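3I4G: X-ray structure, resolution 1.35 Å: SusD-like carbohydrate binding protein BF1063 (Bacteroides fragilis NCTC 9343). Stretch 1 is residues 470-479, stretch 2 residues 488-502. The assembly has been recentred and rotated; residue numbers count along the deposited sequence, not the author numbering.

Stretch 1, residues 470-479: QKIWGAPYPG
Stretch 2 (488-502) KEVDPTGNYRWYVGK

Two antiparallel strands, 471-476 and 497-502, approach to 4.3 Å with their directions 146° apart, and the loop preceding the second strand meets the ends of the Lys-471 and Trp-473 side chains. Glu-489, extended (t, t), points toward stretch 1, where its OE1 receives Lys-471 NZ at 2.7 Å in a salt bridge; Lys-471 reaches it with chi1 m and the remaining angles t. A water links the same NZ to Glu-489 OE2.

Asp-491 (t) opens a type I turn closed by Gly-494 N to Asp-491 O, 3.1 Å. Its carboxylate suits a crowd of donors: OD1 accepts Thr-493 N (2.9 Å) and Arg-497 NH2 (3.0 Å), while OD2 accepts Arg-497 NE (2.9 Å). Pro-492 CD packs 3.5 Å from Trp-473 CZ2. Gly-494 has phi 81°, a conformation glycine readily adopts.

Tyr-496 (60/31, chi1 m) gives its O to Tyr-477 N at 2.9 Å, and Pro-478 CA lies over its ring face, 4.0 Å from the centroid. Arg-497 (m, t, m) pairs with Pro-476. Held by Asp-491, its flat guanidinium stacks on Trp-473 (m, chi2 94°), centres 4.1 Å apart and planes at 20°, combining cation-pi attraction with broad contact.

Trp-498 N bonds Ala-475 O (3.1 Å), and its O accepts Gly-474 N (2.7 Å). An ideal CB on Gly-474 would lie a tight 3.4 Å from both Trp-498 CB and Val-500 CG2. Tyr-499 (t), paired with Trp-473, directs its ring edge at the indole face opposite Arg-497, planes at 84°.

A bulge follows: Val-500 (-100/-51) and Gly-501 (172/-162) both donate N to Ile-472 O, at 2.9 and 3.3 Å, while Ile-472 N bonds Gly-501 O at 2.7 Å. Val-500 CB also meets Ile-472 CG2 at 3.8 Å, an apolar match. Lys-502 (p, t) ends the ladder opposite Lys-471, CA to CA 4.0 Å.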

ATOM      1  N   GLN A 470      -6.763   7.561 -18.537  1.00  8.78           N
ATOM      2  CA  GLN A 470      -7.304   8.905 -18.452  1.00  9.53           C
ATOM      3  C   GLN A 470      -6.333   9.975 -18.092  1.00  9.09           C
ATOM      4  O   GLN A 470      -5.201   9.700 -17.625  1.00  8.64           O
ATOM      5  CB  GLN A 470      -8.369   8.899 -17.351  1.00 11.05           C
ATOM      6  CG  GLN A 470      -9.500   7.877 -17.594  1.00 12.93           C
ATOM      7  CD  GLN A 470     -10.332   8.260 -18.727  1.00 17.35           C
ATOM      8  OE1 GLN A 470     -10.957   9.322 -18.738  1.00 19.76           O
ATOM      9  NE2 GLN A 470     -10.367   7.411 -19.728  1.00 16.90           N
ATOM     10  N   LYS A 471      -6.790  11.204 -18.257  1.00  8.39           N
ATOM     11  CA  LYS A 471      -6.068  12.353 -17.729  1.00  8.87           C
ATOM     12  C   LYS A 471      -6.199  12.360 -16.198  1.00  9.13           C
ATOM     13  O   LYS A 471      -7.133  11.775 -15.623  1.00  9.87           O
ATOM     14  CB  LYS A 471      -6.576  13.643 -18.358  1.00  9.62           C
ATOM     15  CG  LYS A 471      -6.145  13.778 -19.800  1.00  8.84           C
ATOM     16  CD  LYS A 471      -6.857  14.828 -20.609  1.00 11.08           C
ATOM     17  CE  LYS A 471      -6.275  14.896 -22.038  1.00 13.50           C
ATOM     18  NZ  LYS A 471      -7.058  15.842 -22.912  1.00 16.03           N
ATOM     19  N   ILE A 472      -5.249  13.016 -15.562  1.00  7.18           N
ATOM     20  CA  ILE A 472      -5.144  13.182 -14.125  1.00  8.52           C
ATOM     21  C   ILE A 472      -5.419  14.648 -13.826  1.00  8.16           C
ATOM     22  O   ILE A 472      -4.812  15.539 -14.417  1.00  8.11           O
ATOM     23  CB  ILE A 472      -3.774  12.815 -13.641  1.00  8.48           C
ATOM     24  CG1 ILE A 472      -3.397  11.402 -14.090  1.00  8.22           C
ATOM     25  CG2 ILE A 472      -3.692  12.946 -12.111  1.00  9.23           C
ATOM     26  CD1 ILE A 472      -1.955  11.061 -13.801  1.00 10.13           C
ATOM     27  N   TRP A 473      -6.330  14.889 -12.873  1.00  8.66           N
ATOM     28  CA  TRP A 473      -6.736  16.235 -12.495  1.00  7.70           C
ATOM     29  C   TRP A 473      -6.392  16.456 -11.030  1.00  8.14           C
ATOM     30  O   TRP A 473      -6.165  15.503 -10.274  1.00  7.94           O
ATOM     31  CB  TRP A 473      -8.221  16.432 -12.797  1.00  7.53           C
ATOM     32  CG  TRP A 473      -8.483  16.359 -14.266  1.00  7.64           C
ATOM     33  CD1 TRP A 473      -8.851  15.257 -14.975  1.00  8.69           C
ATOM     34  CD2 TRP A 473      -8.372  17.423 -15.218  1.00  6.81           C
ATOM     35  NE1 TRP A 473      -8.977  15.568 -16.306  1.00  9.41           N
ATOM     36  CE2 TRP A 473      -8.678  16.884 -16.488  1.00  7.70           C
ATOM     37  CE3 TRP A 473      -8.043  18.774 -15.126  1.00  7.42           C
ATOM     38  CZ2 TRP A 473      -8.667  17.652 -17.649  1.00  8.56           C
ATOM     39  CZ3 TRP A 473      -8.001  19.533 -16.285  1.00  8.69           C
ATOM     40  CH2 TRP A 473      -8.307  18.974 -17.523  1.00  7.46           C
ATOM     41  N   GLY A 474      -6.364  17.728 -10.647  1.00  8.20           N
ATOM     42  CA  GLY A 474      -6.030  18.150  -9.297  1.00  8.80           C
ATOM     43  C   GLY A 474      -7.201  18.848  -8.628  1.00  7.81           C
ATOM     44  O   GLY A 474      -8.387  18.667  -8.991  1.00  8.56           O
ATOM     45  N   ALA A 475      -6.878  19.613  -7.605  1.00  7.45           N
ATOM     46  CA  ALA A 475      -7.905  20.302  -6.819  1.00  8.99           C
ATOM     47  C   ALA A 475      -8.617  21.345  -7.640  1.00  8.44           C
ATOM     48  O   ALA A 475      -8.078  21.864  -8.640  1.00  9.01           O
ATOM     49  CB  ALA A 475      -7.282  20.945  -5.570  1.00  8.11           C
ATOM     50  N   PRO A 476      -9.848  21.670  -7.225  1.00  7.88           N
ATOM     51  CA  PRO A 476     -10.596  22.689  -7.941  1.00  8.35           C
ATOM     52  C   PRO A 476     -10.195  24.104  -7.525  1.00  7.54           C
ATOM     53  O   PRO A 476     -10.006  24.355  -6.335  1.00  9.60           O
ATOM     54  CB  PRO A 476     -12.045  22.447  -7.512  1.00  9.72           C
ATOM     55  CG  PRO A 476     -12.036  21.417  -6.459  1.00 13.28           C
ATOM     56  CD  PRO A 476     -10.622  21.102  -6.114  1.00  9.96           C
ATOM     57  N   TYR A 477     -10.138  25.030  -8.483  1.00  7.91           N
ATOM     58  CA  TYR A 477      -9.751  26.405  -8.247  1.00  8.08           C
ATOM     59  C   TYR A 477     -10.670  27.410  -8.961  1.00  7.72           C
ATOM     60  O   TYR A 477     -10.208  28.244  -9.731  1.00  9.18           O
ATOM     61  CB  TYR A 477      -8.299  26.638  -8.666  1.00  9.27           C
ATOM     62  CG  TYR A 477      -7.314  26.000  -7.726  1.00  8.62           C
ATOM     63  CD1 TYR A 477      -6.946  26.635  -6.579  1.00  9.51           C
ATOM     64  CD2 TYR A 477      -6.761  24.743  -7.987  1.00 10.01           C
ATOM     65  CE1 TYR A 477      -6.077  26.053  -5.694  1.00  9.28           C
ATOM     66  CE2 TYR A 477      -5.888  24.180  -7.119  1.00  9.06           C
ATOM     67  CZ  TYR A 477      -5.537  24.826  -5.978  1.00  9.01           C
ATOM     68  OH  TYR A 477      -4.647  24.208  -5.090  1.00 10.61           O
ATOM     69  N   PRO A 478     -11.986  27.342  -8.682  1.00  8.01           N
ATOM     70  CA  PRO A 478     -12.871  28.317  -9.314  1.00  8.04           C
ATOM     71  C   PRO A 478     -12.501  29.751  -8.947  1.00  8.93           C
ATOM     72  O   PRO A 478     -12.758  30.643  -9.737  1.00 10.12           O
ATOM     73  CB  PRO A 478     -14.269  27.933  -8.785  1.00  9.25           C
ATOM     74  CG  PRO A 478     -14.022  27.206  -7.523  1.00  9.80           C
ATOM     75  CD  PRO A 478     -12.746  26.401  -7.845  1.00  8.72           C
ATOM     76  N   GLY A 479     -11.919  30.006  -7.791  1.00  9.50           N
ATOM     77  CA  GLY A 479     -11.598  31.388  -7.425  1.00  9.92           C
ATOM     78  C   GLY A 479     -10.255  31.870  -7.911  1.00 13.27           C
ATOM     79  O   GLY A 479      -9.878  32.980  -7.586  1.00 13.66           O
ATOM     80  N   LYS A 488      -2.494  23.564 -18.109  1.00  9.70           N
ATOM     81  CA  LYS A 488      -2.223  23.116 -19.468  1.00  8.87           C
ATOM     82  C   LYS A 488      -3.495  22.820 -20.253  1.00  9.35           C
ATOM     83  O   LYS A 488      -3.488  22.891 -21.479  1.00 10.91           O
ATOM     84  CB  LYS A 488      -1.358  21.866 -19.460  1.00 10.34           C
ATOM     85  CG  LYS A 488       0.097  22.104 -19.137  1.00 10.94           C
ATOM     86  CD  LYS A 488       0.829  20.741 -19.067  1.00 11.43           C
ATOM     87  CE  LYS A 488       2.265  20.951 -18.638  1.00 14.31           C
ATOM     88  NZ  LYS A 488       2.984  19.648 -18.492  1.00 16.01           N
ATOM     89  N   GLU A 489      -4.565  22.444 -19.558  1.00  9.03           N
ATOM     90  CA  GLU A 489      -5.872  22.194 -20.152  1.00  9.47           C
ATOM     91  C   GLU A 489      -6.926  22.652 -19.164  1.00  9.21           C
ATOM     92  O   GLU A 489      -6.814  22.358 -17.978  1.00  8.66           O
ATOM     93  CB  GLU A 489      -6.076  20.707 -20.458  1.00 10.39           C
ATOM     94  CG  GLU A 489      -7.378  20.412 -21.200  1.00 10.37           C
ATOM     95  CD  GLU A 489      -7.566  18.934 -21.567  1.00 13.09           C
ATOM     96  OE1 GLU A 489      -6.569  18.237 -21.726  1.00 14.28           O
ATOM     97  OE2 GLU A 489      -8.736  18.520 -21.706  1.00 19.28           O
ATOM     98  N   VAL A 490      -7.916  23.414 -19.636  1.00  8.63           N
ATOM     99  CA  VAL A 490      -9.046  23.822 -18.794  1.00  9.17           C
ATOM    100  C   VAL A 490      -9.894  22.593 -18.570  1.00  9.82           C
ATOM    101  O   VAL A 490     -10.171  21.841 -19.505  1.00 10.60           O
ATOM    102  CB  VAL A 490      -9.823  24.964 -19.459  1.00 10.27           C
ATOM    103  CG1 VAL A 490     -11.158  25.273 -18.745  1.00 10.93           C
ATOM    104  CG2 VAL A 490      -8.948  26.213 -19.517  1.00 12.18           C
ATOM    105  N   ASP A 491     -10.292  22.361 -17.322  1.00  7.81           N
ATOM    106  CA  ASP A 491     -11.092  21.183 -16.949  1.00  7.36           C
ATOM    107  C   ASP A 491     -12.363  21.168 -17.784  1.00  8.60           C
ATOM    108  O   ASP A 491     -13.214  22.054 -17.645  1.00  9.12           O
ATOM    109  CB  ASP A 491     -11.346  21.247 -15.445  1.00  7.34           C
ATOM    110  CG  ASP A 491     -12.297  20.234 -14.929  1.00  8.48           C
ATOM    111  OD1 ASP A 491     -12.700  19.287 -15.670  1.00  8.80           O
ATOM    112  OD2 ASP A 491     -12.658  20.413 -13.742  1.00  8.73           O
ATOM    113  N   PRO A 492     -12.534  20.134 -18.633  1.00  8.00           N
ATOM    114  CA  PRO A 492     -13.683  20.105 -19.528  1.00  8.35           C
ATOM    115  C   PRO A 492     -15.006  19.813 -18.814  1.00  9.49           C
ATOM    116  O   PRO A 492     -16.070  19.976 -19.421  1.00 10.97           O
ATOM    117  CB  PRO A 492     -13.320  18.977 -20.497  1.00  8.97           C
ATOM    118  CG  PRO A 492     -12.438  18.058 -19.741  1.00  9.60           C
ATOM    119  CD  PRO A 492     -11.649  18.959 -18.823  1.00  8.30           C
ATOM    120  N   THR A 493     -14.944  19.387 -17.559  1.00  8.71           N
ATOM    121  CA  THR A 493     -16.152  19.146 -16.782  1.00  9.77           C
ATOM    122  C   THR A 493     -16.702  20.439 -16.165  1.00 10.58           C
ATOM    123  O   THR A 493     -17.774  20.430 -15.586  1.00 10.58           O
ATOM    124  CB  THR A 493     -15.936  18.103 -15.670  1.00 10.55           C
ATOM    125  OG1 THR A 493     -15.119  18.652 -14.608  1.00  9.52           O
ATOM    126  CG2 THR A 493     -15.312  16.820 -16.234  1.00 10.16           C
ATOM    127  N   GLY A 494     -15.967  21.534 -16.277  1.00  9.18           N
ATOM    128  CA  GLY A 494     -16.394  22.818 -15.744  1.00  9.46           C
ATOM    129  C   GLY A 494     -16.180  23.046 -14.265  1.00  9.89           C
ATOM    130  O   GLY A 494     -16.746  23.985 -13.717  1.00 10.83           O
ATOM    131  N   ASN A 495     -15.348  22.220 -13.638  1.00  7.52           N
ATOM    132  CA  ASN A 495     -15.121  22.331 -12.198  1.00  7.65           C
ATOM    133  C   ASN A 495     -13.797  22.946 -11.817  1.00  8.65           C
ATOM    134  O   ASN A 495     -13.415  22.929 -10.650  1.00  8.82           O
ATOM    135  CB  ASN A 495     -15.345  20.967 -11.562  1.00  8.65           C
ATOM    136  CG  ASN A 495     -16.746  20.470 -11.797  1.00 11.35           C
ATOM    137  OD1 ASN A 495     -16.987  19.447 -12.484  1.00 14.70           O
ATOM    138  ND2 ASN A 495     -17.683  21.212 -11.303  1.00  8.70           N
ATOM    139  N   TYR A 496     -13.101  23.512 -12.794  1.00  8.54           N
ATOM    140  CA  TYR A 496     -11.881  24.290 -12.556  1.00  8.15           C
ATOM    141  C   TYR A 496     -10.766  23.487 -11.876  1.00  8.44           C
ATOM    142  O   TYR A 496      -9.914  24.026 -11.154  1.00  8.08           O
ATOM    143  CB  TYR A 496     -12.177  25.578 -11.739  1.00 10.85           C
ATOM    144  CG  TYR A 496     -13.236  26.460 -12.351  1.00  9.32           C
ATOM    145  CD1 TYR A 496     -14.587  26.259 -12.051  1.00 10.43           C
ATOM    146  CD2 TYR A 496     -12.905  27.468 -13.212  1.00 10.31           C
ATOM    147  CE1 TYR A 496     -15.562  27.016 -12.642  1.00 11.70           C
ATOM    148  CE2 TYR A 496     -13.899  28.274 -13.789  1.00  9.79           C
ATOM    149  CZ  TYR A 496     -15.193  28.050 -13.469  1.00  9.93           C
ATOM    150  OH  TYR A 496     -16.191  28.850 -14.060  1.00 11.98           O
ATOM    151  N   ARG A 497     -10.733  22.178 -12.143  1.00  7.77           N
ATOM    152  CA  ARG A 497      -9.684  21.328 -11.586  1.00  7.83           C
ATOM    153  C   ARG A 497      -8.376  21.563 -12.342  1.00  8.25           C
ATOM    154  O   ARG A 497      -8.350  21.756 -13.545  1.00  7.50           O
ATOM    155  CB  ARG A 497     -10.080  19.856 -11.654  1.00  8.09           C
ATOM    156  CG  ARG A 497     -11.312  19.527 -10.830  1.00  8.20           C
ATOM    157  CD  ARG A 497     -11.766  18.100 -11.026  1.00  7.60           C
ATOM    158  NE  ARG A 497     -12.056  17.891 -12.440  1.00  7.96           N
ATOM    159  CZ  ARG A 497     -11.992  16.726 -13.065  1.00  8.95           C
ATOM    160  NH1 ARG A 497     -11.768  15.611 -12.393  1.00 10.12           N
ATOM    161  NH2 ARG A 497     -12.138  16.672 -14.373  1.00  8.73           N
ATOM    162  N   TRP A 498      -7.267  21.544 -11.624  1.00  8.41           N
ATOM    163  CA  TRP A 498      -5.952  21.743 -12.220  1.00  7.39           C
ATOM    164  C   TRP A 498      -5.572  20.547 -13.129  1.00  8.02           C
ATOM    165  O   TRP A 498      -5.727  19.412 -12.714  1.00  8.78           O
ATOM    166  CB  TRP A 498      -4.890  21.933 -11.117  1.00  8.37           C
ATOM    167  CG  TRP A 498      -3.552  22.273 -11.608  1.00  6.57           C
ATOM    168  CD1 TRP A 498      -2.445  21.475 -11.629  1.00  8.96           C
ATOM    169  CD2 TRP A 498      -3.149  23.527 -12.164  1.00  9.60           C
ATOM    170  NE1 TRP A 498      -1.394  22.158 -12.164  1.00  8.64           N
ATOM    171  CE2 TRP A 498      -1.793  23.420 -12.507  1.00  9.48           C
ATOM    172  CE3 TRP A 498      -3.813  24.728 -12.421  1.00 10.04           C
ATOM    173  CZ2 TRP A 498      -1.065  24.495 -13.051  1.00  8.75           C
ATOM    174  CZ3 TRP A 498      -3.099  25.774 -12.984  1.00  8.58           C
ATOM    175  CH2 TRP A 498      -1.742  25.652 -13.275  1.00  9.26           C
ATOM    176  N   TYR A 499      -5.027  20.810 -14.327  1.00  7.53           N
ATOM    177  CA  TYR A 499      -4.559  19.730 -15.182  1.00  7.99           C
ATOM    178  C   TYR A 499      -3.208  19.237 -14.637  1.00  7.76           C
ATOM    179  O   TYR A 499      -2.247  20.008 -14.545  1.00  8.64           O
ATOM    180  CB  TYR A 499      -4.379  20.154 -16.639  1.00  8.03           C
ATOM    181  CG  TYR A 499      -3.840  19.000 -17.459  1.00  7.27           C
ATOM    182  CD1 TYR A 499      -4.708  18.010 -17.958  1.00  8.10           C
ATOM    183  CD2 TYR A 499      -2.474  18.854 -17.692  1.00  9.30           C
ATOM    184  CE1 TYR A 499      -4.222  16.946 -18.662  1.00  9.71           C
ATOM    185  CE2 TYR A 499      -1.987  17.766 -18.410  1.00  8.32           C
ATOM    186  CZ  TYR A 499      -2.871  16.833 -18.890  1.00  8.56           C
ATOM    187  OH  TYR A 499      -2.412  15.746 -19.621  1.00  9.97           O
ATOM    188  N   VAL A 500      -3.146  17.943 -14.312  1.00  8.34           N
ATOM    189  CA  VAL A 500      -1.933  17.368 -13.756  1.00  8.42           C
ATOM    190  C   VAL A 500      -1.097  16.612 -14.789  1.00  8.44           C
ATOM    191  O   VAL A 500       0.110  16.848 -14.894  1.00  8.50           O
ATOM    192  CB  VAL A 500      -2.286  16.447 -12.586  1.00  7.79           C
ATOM    193  CG1 VAL A 500      -1.057  15.824 -11.972  1.00  8.44           C
ATOM    194  CG2 VAL A 500      -2.978  17.266 -11.504  1.00  9.48           C
ATOM    195  N   GLY A 501      -1.718  15.700 -15.528  1.00  8.59           N
ATOM    196  CA  GLY A 501      -0.969  14.885 -16.473  1.00  8.42           C
ATOM    197  C   GLY A 501      -1.888  13.817 -17.025  1.00  8.39           C
ATOM    198  O   GLY A 501      -3.115  13.957 -16.971  1.00  8.00           O
ATOM    199  N   LYS A 502      -1.311  12.770 -17.616  1.00  8.61           N
ATOM    200  CA  LYS A 502      -2.131  11.717 -18.213  1.00  9.22           C
ATOM    201  C   LYS A 502      -1.397  10.380 -18.203  1.00  8.92           C
ATOM    202  O   LYS A 502      -0.182  10.280 -18.043  1.00  9.14           O
ATOM    203  CB  LYS A 502      -2.537  12.107 -19.645  1.00 10.11           C
ATOM    204  CG  LYS A 502      -1.393  12.180 -20.635  1.00 11.12           C
ATOM    205  CD  LYS A 502      -1.889  12.476 -22.059  1.00 16.33           C
TER
HETATM  206  O   HOH W   1      -9.865  16.222 -21.557  1.00 26.74           O